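Long-range contacts in histidine acid phosphatase (Bifidobacterium longum subsp. infantis, PDB 6RXD), which probably catalyses stepwise removal of phosphate from myo-inositol hexakisphosphate (phytate) and other inositol polyphosphates, and possibly from 2,3-bisphosphoglycerate: residues S41-H45 with H399-M403; T65-D69 with E261-Y265; E94-G98 with D287-C291; G112-Q117 with G153-S158. All coordinates share one frame. Residues are numbered along the deposited sequence.

Contact 1: S41-H45 with H399-M403; sequences SMARH and HAETM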
loop_
_atom_site.group_PDB
_atom_site.type_symbol
_atom_site.label_atom_id
_atom_site.label_comp_id
_atom_site.label_asym_id
_atom_site.label_seq_id
_atom_site.Cartn_x
_atom_site.Cartn_y
_atom_site.Cartn_z
ATOM N N SER A 41 -0.081 -15.218 -1.941
ATOM C CA SER A 41 -0.275 -13.791 -2.150
ATOM C C SER A 41 0.357 -12.969 -1.050
ATOM O O SER A 41 0.606 -13.457 0.056
ATOM C CB SER A 41 -1.769 -13.483 -2.180
ATOM O OG SER A 41 -2.301 -13.604 -0.876
ATOM N N MET A 42 0.620 -11.705 -1.354
ATOM C CA MET A 42 0.781 -10.719 -0.295
ATOM C C MET A 42 0.059 -9.478 -0.780
ATOM O O MET A 42 0.261 -9.033 -1.916
ATOM C CB MET A 42 2.257 -10.418 -0.007
ATOM C CG MET A 42 2.477 -9.459 1.177
ATOM S SD MET A 42 2.311 -7.695 0.759
ATOM C CE MET A 42 3.758 -7.445 -0.285
ATOM N N ALA A 43 -0.787 -8.927 0.078
ATOM C CA ALA A 43 -1.568 -7.747 -0.259
ATOM C C ALA A 43 -1.429 -6.691 0.812
ATOM O O ALA A 43 -1.408 -6.996 2.008
ATOM C CB ALA A 43 -3.050 -8.117 -0.422
ATOM N N ARG A 44 -1.328 -5.440 0.370
ATOM C CA ARG A 44 -1.430 -4.297 1.260
ATOM C C ARG A 44 -2.862 -4.196 1.775
ATOM O O ARG A 44 -3.799 -4.643 1.118
ATOM C CB ARG A 44 -1.064 -3.037 0.470
ATOM C CG ARG A 44 -1.100 -1.748 1.274
ATOM C CD ARG A 44 -0.901 -0.537 0.387
ATOM N NE ARG A 44 -0.900 0.675 1.196
ATOM C CZ ARG A 44 -0.982 1.902 0.700
ATOM N NH1 ARG A 44 -1.103 2.084 -0.618
ATOM N NH2 ARG A 44 -0.973 2.938 1.525
ATOM N N HIS A 45 -3.030 -3.627 2.961
ATOM C CA HIS A 45 -4.372 -3.379 3.493
ATOM C C HIS A 45 -5.162 -2.490 2.529
ATOM O O HIS A 45 -4.594 -1.817 1.664
ATOM C CB HIS A 45 -4.258 -2.691 4.853
ATOM C CG HIS A 45 -3.601 -1.348 4.775
ATOM N ND1 HIS A 45 -4.252 -0.226 4.310
ATOM C CD2 HIS A 45 -2.338 -0.958 5.070
ATOM C CE1 HIS A 45 -3.419 0.802 4.326
ATOM N NE2 HIS A 45 -2.252 0.384 4.784
ATOM N N HIS A 399 1.462 -4.145 4.319
ATOM C CA HIS A 399 1.527 -2.681 4.245
ATOM C C HIS A 399 2.245 -2.140 3.024
ATOM O O HIS A 399 2.941 -2.871 2.319
ATOM C CB HIS A 399 2.238 -2.172 5.503
ATOM C CG HIS A 399 1.672 -2.741 6.758
ATOM N ND1 HIS A 399 0.671 -2.117 7.468
ATOM C CD2 HIS A 399 1.917 -3.914 7.392
ATOM C CE1 HIS A 399 0.331 -2.876 8.498
ATOM N NE2 HIS A 399 1.071 -3.969 8.473
ATOM N N ALA A 400 2.108 -0.839 2.784
ATOM C CA ALA A 400 2.886 -0.209 1.723
ATOM C C ALA A 400 4.369 -0.376 1.994
ATOM O O ALA A 400 5.174 -0.503 1.066
ATOM C CB ALA A 400 2.536 1.263 1.610
ATOM N N GLU A 401 4.730 -0.372 3.276
ATOM C CA GLU A 401 6.118 -0.545 3.677
ATOM C C GLU A 401 6.616 -1.953 3.389
ATOM O O GLU A 401 7.821 -2.214 3.437
ATOM C CB GLU A 401 6.285 -0.231 5.172
ATOM C CG GLU A 401 6.210 1.260 5.517
ATOM C CD GLU A 401 4.794 1.837 5.467
ATOM O OE1 GLU A 401 4.675 3.076 5.407
ATOM O OE2 GLU A 401 3.800 1.073 5.498
ATOM N N THR A 402 5.681 -2.861 3.123
ATOM C CA THR A 402 6.016 -4.222 2.706
ATOM C C THR A 402 6.095 -4.290 1.189
ATOM O O THR A 402 7.030 -4.857 0.626
ATOM C CB THR A 402 4.953 -5.208 3.225
ATOM O OG1 THR A 402 4.651 -4.883 4.586
ATOM C CG2 THR A 402 5.441 -6.645 3.163
ATOM N N MET A 403 5.094 -3.720 0.524
ATOM C CA MET A 403 4.999 -3.805 -0.931
ATOM C C MET A 403 6.085 -3.024 -1.679
ATOM O O MET A 403 6.638 -3.527 -2.654
ATOM C CB MET A 403 3.605 -3.360 -1.408
ATOM C CG MET A 403 3.425 -3.454 -2.927
ATOM S SD MET A 403 3.588 -5.146 -3.574
ATOM C CE MET A 403 2.052 -5.873 -3.013
HETATM O O HOH W 1 0.255 0.811 4.045
#
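The end of strand 34-44 meets the first turn of helix 400-410, and the backbones come closest where the CA atoms of Arg-44 and His-399 lie 4.5 Å apart. Strand 391-398 runs parallel to 34-44, so both chains leave the sheet at the C-terminal ends of parallel strands, where the active site of branch 2 histidine phosphatases lies. Arg-44 and His-45 open the family's RHG motif, whose histidine is the phosphorylated nucleophile in relatives; His-399, Ala-400 and Glu-401 form the HAE motif of MINPP enzymes. His-399 is the N-cap, and its O accepts hydrogen bonds from the N atoms of Thr-402 and Met-403, both at 2.9 Å. On the Met-42 side, methyl carbons meet, Met-42 CE to Met-403 CE at 3.6 Å. Ala-400 CB lies over one face of the Arg-44 guanidinium, whose NH1 bonds Ser-12 O. One water links the two motifs, 3.1 Å from Arg-44 NE, 2.6 Å from His-45 NE2 and 2.8 Å from Ala-400 N.

Contact 2: T65-D69 with E261-Y265; sequences TAARD and EYKWY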
loop_
_atom_site.group_PDB
_atom_site.type_symbol
_atom_site.label_atom_id
_atom_site.label_comp_id
_atom_site.label_asym_id
_atom_site.label_seq_id
_atom_site.Cartn_x
_atom_site.Cartn_y
_atom_site.Cartn_z
ATOM N N THR A 65 -10.328 31.258 11.024
ATOM C CA THR A 65 -9.608 32.527 10.969
ATOM C C THR A 65 -9.961 33.313 9.699
ATOM O O THR A 65 -10.198 34.526 9.741
ATOM C CB THR A 65 -8.095 32.283 11.057
ATOM O OG1 THR A 65 -7.794 31.708 12.333
ATOM C CG2 THR A 65 -7.328 33.596 10.910
ATOM N N ALA A 66 -10.010 32.620 8.565
ATOM C CA ALA A 66 -10.429 33.261 7.318
ATOM C C ALA A 66 -11.836 33.857 7.419
ATOM O O ALA A 66 -12.100 34.943 6.904
ATOM C CB ALA A 66 -10.346 32.273 6.157
ATOM N N ALA A 67 -12.744 33.144 8.074
ATOM C CA ALA A 67 -14.105 33.652 8.241
ATOM C C ALA A 67 -14.114 34.915 9.092
ATOM O O ALA A 67 -14.834 35.873 8.796
ATOM C CB ALA A 67 -15.019 32.577 8.859
ATOM N N ARG A 68 -13.322 34.906 10.157
ATOM C CA ARG A 68 -13.226 36.062 11.046
ATOM C C ARG A 68 -12.615 37.271 10.342
ATOM O O ARG A 68 -13.042 38.410 10.561
ATOM C CB ARG A 68 -12.377 35.703 12.273
ATOM C CG ARG A 68 -12.225 36.830 13.298
ATOM C CD ARG A 68 -11.029 36.597 14.228
ATOM N NE ARG A 68 -9.748 36.642 13.517
ATOM C CZ ARG A 68 -8.554 36.551 14.101
ATOM N NH1 ARG A 68 -8.465 36.416 15.418
ATOM N NH2 ARG A 68 -7.447 36.603 13.371
ATOM N N ASP A 69 -11.601 37.026 9.518
ATOM C CA ASP A 69 -10.813 38.107 8.929
ATOM C C ASP A 69 -11.175 38.455 7.479
ATOM O O ASP A 69 -10.484 39.248 6.842
ATOM C CB ASP A 69 -9.320 37.781 9.011
ATOM C CG ASP A 69 -8.796 37.782 10.434
ATOM O OD1 ASP A 69 -9.534 38.221 11.344
ATOM O OD2 ASP A 69 -7.640 37.348 10.632
ATOM N N GLU A 261 2.440 36.000 9.717
ATOM C CA GLU A 261 1.432 36.631 10.554
ATOM C C GLU A 261 0.372 35.623 10.974
ATOM O O GLU A 261 -0.251 35.766 12.030
ATOM C CB GLU A 261 0.793 37.814 9.833
ATOM C CG GLU A 261 1.791 38.929 9.540
ATOM C CD GLU A 261 1.168 40.113 8.829
ATOM O OE1 GLU A 261 0.059 40.533 9.223
ATOM O OE2 GLU A 261 1.792 40.626 7.875
ATOM N N TYR A 262 0.161 34.610 10.137
ATOM C CA TYR A 262 -0.777 33.545 10.461
ATOM C C TYR A 262 -0.033 32.247 10.700
ATOM O O TYR A 262 0.986 31.972 10.065
ATOM C CB TYR A 262 -1.759 33.318 9.321
ATOM C CG TYR A 262 -2.867 34.331 9.186
ATOM C CD1 TYR A 262 -3.567 34.802 10.293
ATOM C CD2 TYR A 262 -3.245 34.787 7.931
ATOM C CE1 TYR A 262 -4.599 35.713 10.145
ATOM C CE2 TYR A 262 -4.265 35.699 7.777
ATOM C CZ TYR A 262 -4.939 36.159 8.881
ATOM O OH TYR A 262 -5.963 37.060 8.701
ATOM N N LYS A 263 -0.587 31.443 11.596
ATOM C CA LYS A 263 0.020 30.186 11.998
ATOM C C LYS A 263 -1.061 29.422 12.751
ATOM O O LYS A 263 -1.709 29.962 13.646
ATOM C CB LYS A 263 1.220 30.463 12.907
ATOM C CG LYS A 263 2.276 29.374 12.946
ATOM C CD LYS A 263 3.551 29.887 13.626
ATOM C CE LYS A 263 4.243 30.960 12.783
ATOM N NZ LYS A 263 5.150 31.854 13.567
ATOM N N TRP A 264 -1.290 28.170 12.373
ATOM C CA TRP A 264 -2.326 27.401 13.061
ATOM C C TRP A 264 -1.784 26.130 13.653
ATOM O O TRP A 264 -1.041 25.407 12.991
ATOM C CB TRP A 264 -3.502 27.082 12.120
ATOM C CG TRP A 264 -4.193 28.318 11.677
ATOM C CD1 TRP A 264 -5.138 29.020 12.364
ATOM C CD2 TRP A 264 -3.980 29.018 10.447
ATOM N NE1 TRP A 264 -5.528 30.121 11.639
ATOM C CE2 TRP A 264 -4.837 30.139 10.452
ATOM C CE3 TRP A 264 -3.156 28.800 9.337
ATOM C CZ2 TRP A 264 -4.879 31.054 9.394
ATOM C CZ3 TRP A 264 -3.205 29.700 8.284
ATOM C CH2 TRP A 264 -4.065 30.813 8.318
ATOM N N TYR A 265 -2.149 25.873 14.906
ATOM C CA TYR A 265 -1.787 24.632 15.577
ATOM C C TYR A 265 -3.023 23.792 15.787
ATOM O O TYR A 265 -4.145 24.298 15.784
ATOM C CB TYR A 265 -1.128 24.918 16.935
ATOM C CG TYR A 265 0.193 25.624 16.809
ATOM C CD1 TYR A 265 1.375 24.905 16.740
ATOM C CD2 TYR A 265 0.257 27.013 16.731
ATOM C CE1 TYR A 265 2.597 25.550 16.601
ATOM C CE2 TYR A 265 1.481 27.665 16.606
ATOM C CZ TYR A 265 2.639 26.924 16.537
ATOM O OH TYR A 265 3.852 27.555 16.407
#
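This is a small polar surface contact, its centre about 35 Å from that of the chain, in the helical part of the branch 2 histidine phosphatase fold. It ties helix 55-69 to the segment that runs into strand 264-265, which pairs antiparallel with strand 297-298. The backbones stay well apart, the nearest CA atoms (Thr-65 and Tyr-262) being 8.9 Å from each other, so side chains span the gap. Thr-65, Arg-68 and Asp-69 stand at i, i+3 and i+4 and therefore point from one face of the helix toward the two aromatic residues. Thr-65 serves both: its CG2 lies 3.5 Å from Tyr-262 CE1, while its hydroxyl receives the indole NH of Trp-264. Helix 251-258 also packs on the pair: Tyr-262 meets Phe-253 and Trp-264 touches Leu-257. Asp-69 is held in place by its neighbour in a two-pronged salt bridge, Arg-68 NE to Asp-69 OD1 at 2.7 Å and Arg-68 NH2 to Asp-69 OD2 at 2.8 Å. The two bonds across the gap are Trp-264 NE1 to Thr-65 OG1, 2.9 Å and nearly straight at 165°, and Tyr-262 OH to Asp-69 OD2, 2.6 Å.

Contact 3: E94-G98 with D287-C291; sequences ENGYG and DPDAC. With ZN (zinc ion), chain D.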
loop_
_atom_site.group_PDB
_atom_site.type_symbol
_atom_site.label_atom_id
_atom_site.label_comp_id
_atom_site.label_asym_id
_atom_site.label_seq_id
_atom_site.Cartn_x
_atom_site.Cartn_y
_atom_site.Cartn_z
ATOM N N GLU A 94 -17.675 8.946 12.354
ATOM C CA GLU A 94 -18.573 7.799 12.317
ATOM C C GLU A 94 -17.839 6.476 12.116
ATOM O O GLU A 94 -18.156 5.474 12.759
ATOM C CB GLU A 94 -19.605 7.983 11.214
ATOM C CG GLU A 94 -20.526 6.809 11.089
ATOM C CD GLU A 94 -21.426 6.940 9.909
ATOM O OE1 GLU A 94 -22.652 6.766 10.075
ATOM O OE2 GLU A 94 -20.901 7.204 8.804
ATOM N N ASN A 95 -16.868 6.463 11.216
ATOM C CA ASN A 95 -16.144 5.234 10.927
ATOM C C ASN A 95 -15.112 4.903 11.986
ATOM O O ASN A 95 -14.800 3.734 12.215
ATOM C CB ASN A 95 -15.473 5.316 9.561
ATOM C CG ASN A 95 -16.382 4.875 8.449
ATOM O OD1 ASN A 95 -17.604 4.869 8.595
ATOM N ND2 ASN A 95 -15.792 4.493 7.323
ATOM N N GLY A 96 -14.604 5.936 12.646
ATOM C CA GLY A 96 -13.500 5.794 13.566
ATOM C C GLY A 96 -12.277 6.206 12.777
ATOM O O GLY A 96 -12.052 5.712 11.668
ATOM N N TYR A 97 -11.499 7.133 13.310
ATOM C CA TYR A 97 -10.295 7.530 12.599
ATOM C C TYR A 97 -9.348 6.340 12.434
ATOM O O TYR A 97 -9.214 5.504 13.340
ATOM C CB TYR A 97 -9.614 8.689 13.314
ATOM C CG TYR A 97 -10.210 10.036 12.978
ATOM C CD1 TYR A 97 -9.652 10.829 11.985
ATOM C CD2 TYR A 97 -11.325 10.517 13.659
ATOM C CE1 TYR A 97 -10.178 12.070 11.665
ATOM C CE2 TYR A 97 -11.865 11.757 13.348
ATOM C CZ TYR A 97 -11.283 12.528 12.354
ATOM O OH TYR A 97 -11.813 13.757 12.026
ATOM N N GLY A 98 -8.736 6.255 11.250
ATOM C CA GLY A 98 -7.749 5.233 10.942
ATOM C C GLY A 98 -8.323 3.918 10.453
ATOM O O GLY A 98 -7.582 3.045 10.002
ATOM N N ASP A 287 -12.495 6.620 20.592
ATOM C CA ASP A 287 -11.684 6.885 19.404
ATOM C C ASP A 287 -10.580 7.896 19.713
ATOM O O ASP A 287 -10.712 9.078 19.398
ATOM C CB ASP A 287 -12.571 7.394 18.264
ATOM C CG ASP A 287 -11.819 7.548 16.953
ATOM O OD1 ASP A 287 -10.626 7.188 16.891
ATOM O OD2 ASP A 287 -12.434 8.017 15.969
ATOM N N PRO A 288 -9.471 7.425 20.313
ATOM C CA PRO A 288 -8.360 8.298 20.715
ATOM C C PRO A 288 -7.774 9.075 19.541
ATOM O O PRO A 288 -7.236 10.171 19.724
ATOM C CB PRO A 288 -7.311 7.313 21.252
ATOM C CG PRO A 288 -8.089 6.089 21.632
ATOM C CD PRO A 288 -9.223 6.012 20.654
ATOM N N ASP A 289 -7.879 8.505 18.346
ATOM C CA ASP A 289 -7.327 9.139 17.155
ATOM C C ASP A 289 -8.170 10.314 16.683
ATOM O O ASP A 289 -7.755 11.065 15.803
ATOM C CB ASP A 289 -7.141 8.107 16.047
ATOM C CG ASP A 289 -5.981 7.175 16.324
ATOM O OD1 ASP A 289 -4.898 7.676 16.698
ATOM O OD2 ASP A 289 -6.143 5.943 16.195
ATOM N N ALA A 290 -9.344 10.495 17.281
ATOM C CA ALA A 290 -10.160 11.667 16.967
ATOM C C ALA A 290 -9.636 12.913 17.679
ATOM O O ALA A 290 -10.118 14.023 17.454
ATOM C CB ALA A 290 -11.612 11.420 17.314
ATOM N N CYS A 291 -8.644 12.716 18.539
ATOM C CA CYS A 291 -7.976 13.807 19.212
ATOM C C CYS A 291 -6.544 13.881 18.700
ATOM O O CYS A 291 -5.748 12.975 18.942
ATOM C CB CYS A 291 -7.979 13.548 20.713
ATOM S SG CYS A 291 -9.611 13.250 21.391
HETATM ZN ZN ZN D . -22.697 8.476 8.234
HETATM O O HOH W 2 -10.559 4.709 15.582
HETATM O O HOH W 3 -24.018 10.047 9.523
#
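One carboxylate addresses both polar backbone atoms of a single residue. Asp-287 OD2 accepts the amide of Tyr-97, 3.0 Å from its N with a nearly straight angle of 167°, while OD1 reaches the carbonyl of the same residue through a water that donates to Asp-287 OD1 at 2.8 Å and to Tyr-97 O at 2.7 Å. The chain has just left helix 75-95: Gly-96 is the first residue to leave helical angles, with phi 99°, psi 127°, where a CB would jam against the carbonyl O of Asn-95. Within the branch 2 histidine phosphatase fold the contact thus joins the end of a long helix to the long connection between strands 264-265 and 297-298, here wound into a short 3-10 turn at 288-290. Tyr-97 lies against that turn, with CB 3.7 Å from Asp-289 CB and CD2 3.8 Å from Ala-290 CB, and its hydroxyl is hydrogen-bonded to Asp-56. The turn is followed by Cys-291, the disulfide partner of Cys-278. Two residues before Gly-96, in the last turn of the helix, Glu-94 points away from the loop and grips a zinc ion with both oxygens, OE1 at 2.5 Å and OE2 at 2.3 Å from ZN; His-326 and a water 2.4 Å from ZN complete the modelled ligands.

Contact 4: G112-Q117 with G153-S158; sequences GERAYQ and GFNEAS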
loop_
_atom_site.group_PDB
_atom_site.type_symbol
_atom_site.label_atom_id
_atom_site.label_comp_id
_atom_site.label_asym_id
_atom_site.label_seq_id
_atom_site.Cartn_x
_atom_site.Cartn_y
_atom_site.Cartn_z
ATOM N N GLY A 112 -10.463 -11.518 -2.700
ATOM C CA GLY A 112 -10.715 -12.852 -2.158
ATOM C C GLY A 112 -11.652 -13.702 -3.002
ATOM O O GLY A 112 -11.373 -14.885 -3.236
ATOM N N GLU A 113 -12.765 -13.116 -3.447
ATOM C CA GLU A 113 -13.672 -13.800 -4.377
ATOM C C GLU A 113 -12.911 -14.305 -5.593
ATOM O O GLU A 113 -13.046 -15.464 -5.993
ATOM C CB GLU A 113 -14.738 -12.850 -4.924
ATOM C CG GLU A 113 -15.765 -12.305 -3.983
ATOM C CD GLU A 113 -16.823 -11.517 -4.746
ATOM O OE1 GLU A 113 -16.460 -10.540 -5.440
ATOM O OE2 GLU A 113 -18.010 -11.897 -4.680
ATOM N N ARG A 114 -12.130 -13.419 -6.208
ATOM C CA ARG A 114 -11.443 -13.766 -7.446
ATOM C C ARG A 114 -10.257 -14.708 -7.224
ATOM O O ARG A 114 -9.863 -15.438 -8.134
ATOM C CB ARG A 114 -11.005 -12.496 -8.194
ATOM C CG ARG A 114 -12.181 -11.614 -8.599
ATOM C CD ARG A 114 -11.743 -10.422 -9.441
ATOM N NE ARG A 114 -10.887 -9.505 -8.682
ATOM C CZ ARG A 114 -11.343 -8.493 -7.946
ATOM N NH1 ARG A 114 -12.646 -8.251 -7.862
ATOM N NH2 ARG A 114 -10.498 -7.718 -7.286
ATOM N N ALA A 115 -9.691 -14.701 -6.020
ATOM C CA ALA A 115 -8.643 -15.664 -5.699
ATOM C C ALA A 115 -9.205 -17.088 -5.725
ATOM O O ALA A 115 -8.572 -18.005 -6.261
ATOM C CB ALA A 115 -7.991 -15.351 -4.346
ATOM N N TYR A 116 -10.393 -17.283 -5.164
ATOM C CA TYR A 116 -11.002 -18.605 -5.260
ATOM C C TYR A 116 -11.321 -18.941 -6.712
ATOM O O TYR A 116 -11.027 -20.043 -7.185
ATOM C CB TYR A 116 -12.282 -18.726 -4.418
ATOM C CG TYR A 116 -13.027 -19.987 -4.773
ATOM C CD1 TYR A 116 -12.526 -21.235 -4.413
ATOM C CD2 TYR A 116 -14.200 -19.939 -5.515
ATOM C CE1 TYR A 116 -13.192 -22.414 -4.767
ATOM C CE2 TYR A 116 -14.872 -21.112 -5.867
ATOM C CZ TYR A 116 -14.360 -22.335 -5.490
ATOM O OH TYR A 116 -15.019 -23.487 -5.844
ATOM N N GLN A 117 -11.930 -17.985 -7.407
ATOM C CA GLN A 117 -12.422 -18.219 -8.759
ATOM C C GLN A 117 -11.307 -18.597 -9.729
ATOM O O GLN A 117 -11.471 -19.508 -10.548
ATOM C CB GLN A 117 -13.211 -17.002 -9.253
ATOM C CG GLN A 117 -14.558 -16.868 -8.554
ATOM C CD GLN A 117 -15.255 -15.550 -8.810
ATOM O OE1 GLN A 117 -14.665 -14.609 -9.337
ATOM N NE2 GLN A 117 -16.526 -15.472 -8.419
ATOM N N GLY A 153 -14.916 -12.801 1.370
ATOM C CA GLY A 153 -15.139 -12.890 -0.059
ATOM C C GLY A 153 -14.780 -14.255 -0.612
ATOM O O GLY A 153 -15.508 -14.802 -1.438
ATOM N N PHE A 154 -13.649 -14.793 -0.168
ATOM C CA PHE A 154 -13.201 -16.107 -0.602
ATOM C C PHE A 154 -14.235 -17.158 -0.217
ATOM O O PHE A 154 -14.585 -18.033 -1.021
ATOM C CB PHE A 154 -11.851 -16.424 0.053
ATOM C CG PHE A 154 -11.215 -17.709 -0.419
ATOM C CD1 PHE A 154 -10.217 -17.685 -1.385
ATOM C CD2 PHE A 154 -11.586 -18.933 0.135
ATOM C CE1 PHE A 154 -9.616 -18.854 -1.812
ATOM C CE2 PHE A 154 -10.988 -20.112 -0.292
ATOM C CZ PHE A 154 -10.000 -20.069 -1.266
ATOM N N ASN A 155 -14.714 -17.086 1.018
ATOM C CA ASN A 155 -15.682 -18.065 1.498
ATOM C C ASN A 155 -17.047 -17.958 0.820
ATOM O O ASN A 155 -17.696 -18.975 0.582
ATOM C CB ASN A 155 -15.840 -17.977 3.016
ATOM C CG ASN A 155 -14.637 -18.524 3.755
ATOM O OD1 ASN A 155 -13.898 -19.362 3.232
ATOM N ND2 ASN A 155 -14.436 -18.058 4.986
ATOM N N GLU A 156 -17.484 -16.737 0.515
ATOM C CA GLU A 156 -18.741 -16.553 -0.203
ATOM C C GLU A 156 -18.636 -17.156 -1.603
ATOM O O GLU A 156 -19.544 -17.848 -2.060
ATOM C CB GLU A 156 -19.118 -15.065 -0.276
ATOM C CG GLU A 156 -20.596 -14.788 -0.572
ATOM C CD GLU A 156 -20.947 -14.862 -2.050
ATOM O OE1 GLU A 156 -20.023 -14.900 -2.887
ATOM O OE2 GLU A 156 -22.152 -14.873 -2.379
ATOM N N ALA A 157 -17.517 -16.903 -2.278
ATOM C CA ALA A 157 -17.330 -17.399 -3.638
ATOM C C ALA A 157 -17.286 -18.928 -3.706
ATOM O O ALA A 157 -17.646 -19.521 -4.720
ATOM C CB ALA A 157 -16.061 -16.800 -4.254
ATOM N N SER A 158 -16.837 -19.561 -2.628
ATOM C CA SER A 158 -16.685 -21.011 -2.610
ATOM C C SER A 158 -17.800 -21.672 -1.812
ATOM O O SER A 158 -17.738 -22.870 -1.528
ATOM C CB SER A 158 -15.331 -21.406 -2.027
ATOM O OG SER A 158 -15.106 -20.783 -0.778
HETATM O O HOH W 4 -17.870 -18.284 -7.244
#
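Two glycines let helices 102-118 and 141-157 come almost backbone to backbone: the axes of the short segments approach to 7.0 Å and cross at -47°. At the crossing Gly-112 C lies 4.0 Å from Gly-153 C. A CB on Gly-112 would stand only 3.2 Å from Phe-154 N, and one on Gly-153 3.4 Å from Glu-113 N, so a side chain at either glycine would be crowded by the opposing backbone. Gly-112 O instead meets the CA-H of Phe-154 at an O to CA distance of 3.4 Å. Farther along, Ala-157 CB is a small bump in a shallow hollow walled by Glu-113, Tyr-116 and Gln-117, 3.7 Å from Glu-113 O and 3.9 Å from Tyr-116 CD2. The large projection is Tyr-116, lodged among Phe-154, Ala-157 and Ser-158. Its ring edge turns toward the face of Phe-154 in a T-shaped pair (centroids 5.8 Å apart, planes at 76°), and Ser-158 CB makes a CH-pi contact over one face of the Tyr-116 ring, 3.5 Å from its centroid. Phe-154 in turn reaches strand 132-137, so the pair packs beside the central sheet of the histidine phosphatase fold. The Tyr-116 hydroxyl is bound by Asp-124 and Arg-161. No direct hydrogen bond joins the segments, and Glu-113 OE2 lies 4.0 Å from Glu-156 OE1, a pair of like charges; the association therefore rests on close fit and CH-pi and apolar contacts.

In the fold
Contacts 1 and 4 are buried, contact 3 is partly so, and contact 2 lies at the surface. Contact 1 is centred about 6 Å from the chain's centre, where strand and helix ends carrying the family's RHG and HAE motifs meet around a water; contact 4 joins two helices by close fit with aromatic, CH-pi and apolar contacts, without a direct hydrogen bond. Contacts 2 and 3, on the same side of the centre, use the successive helices 55-69 and 75-95, and their second segments are strand 264-265 and the connection following it, so the two alternate along the chain. Both rely on an aspartate accepting a hydrogen bond, from a side chain in contact 2 and from backbone in contact 3. Contact 4 lies opposite contact 2, centres about 51 Å apart.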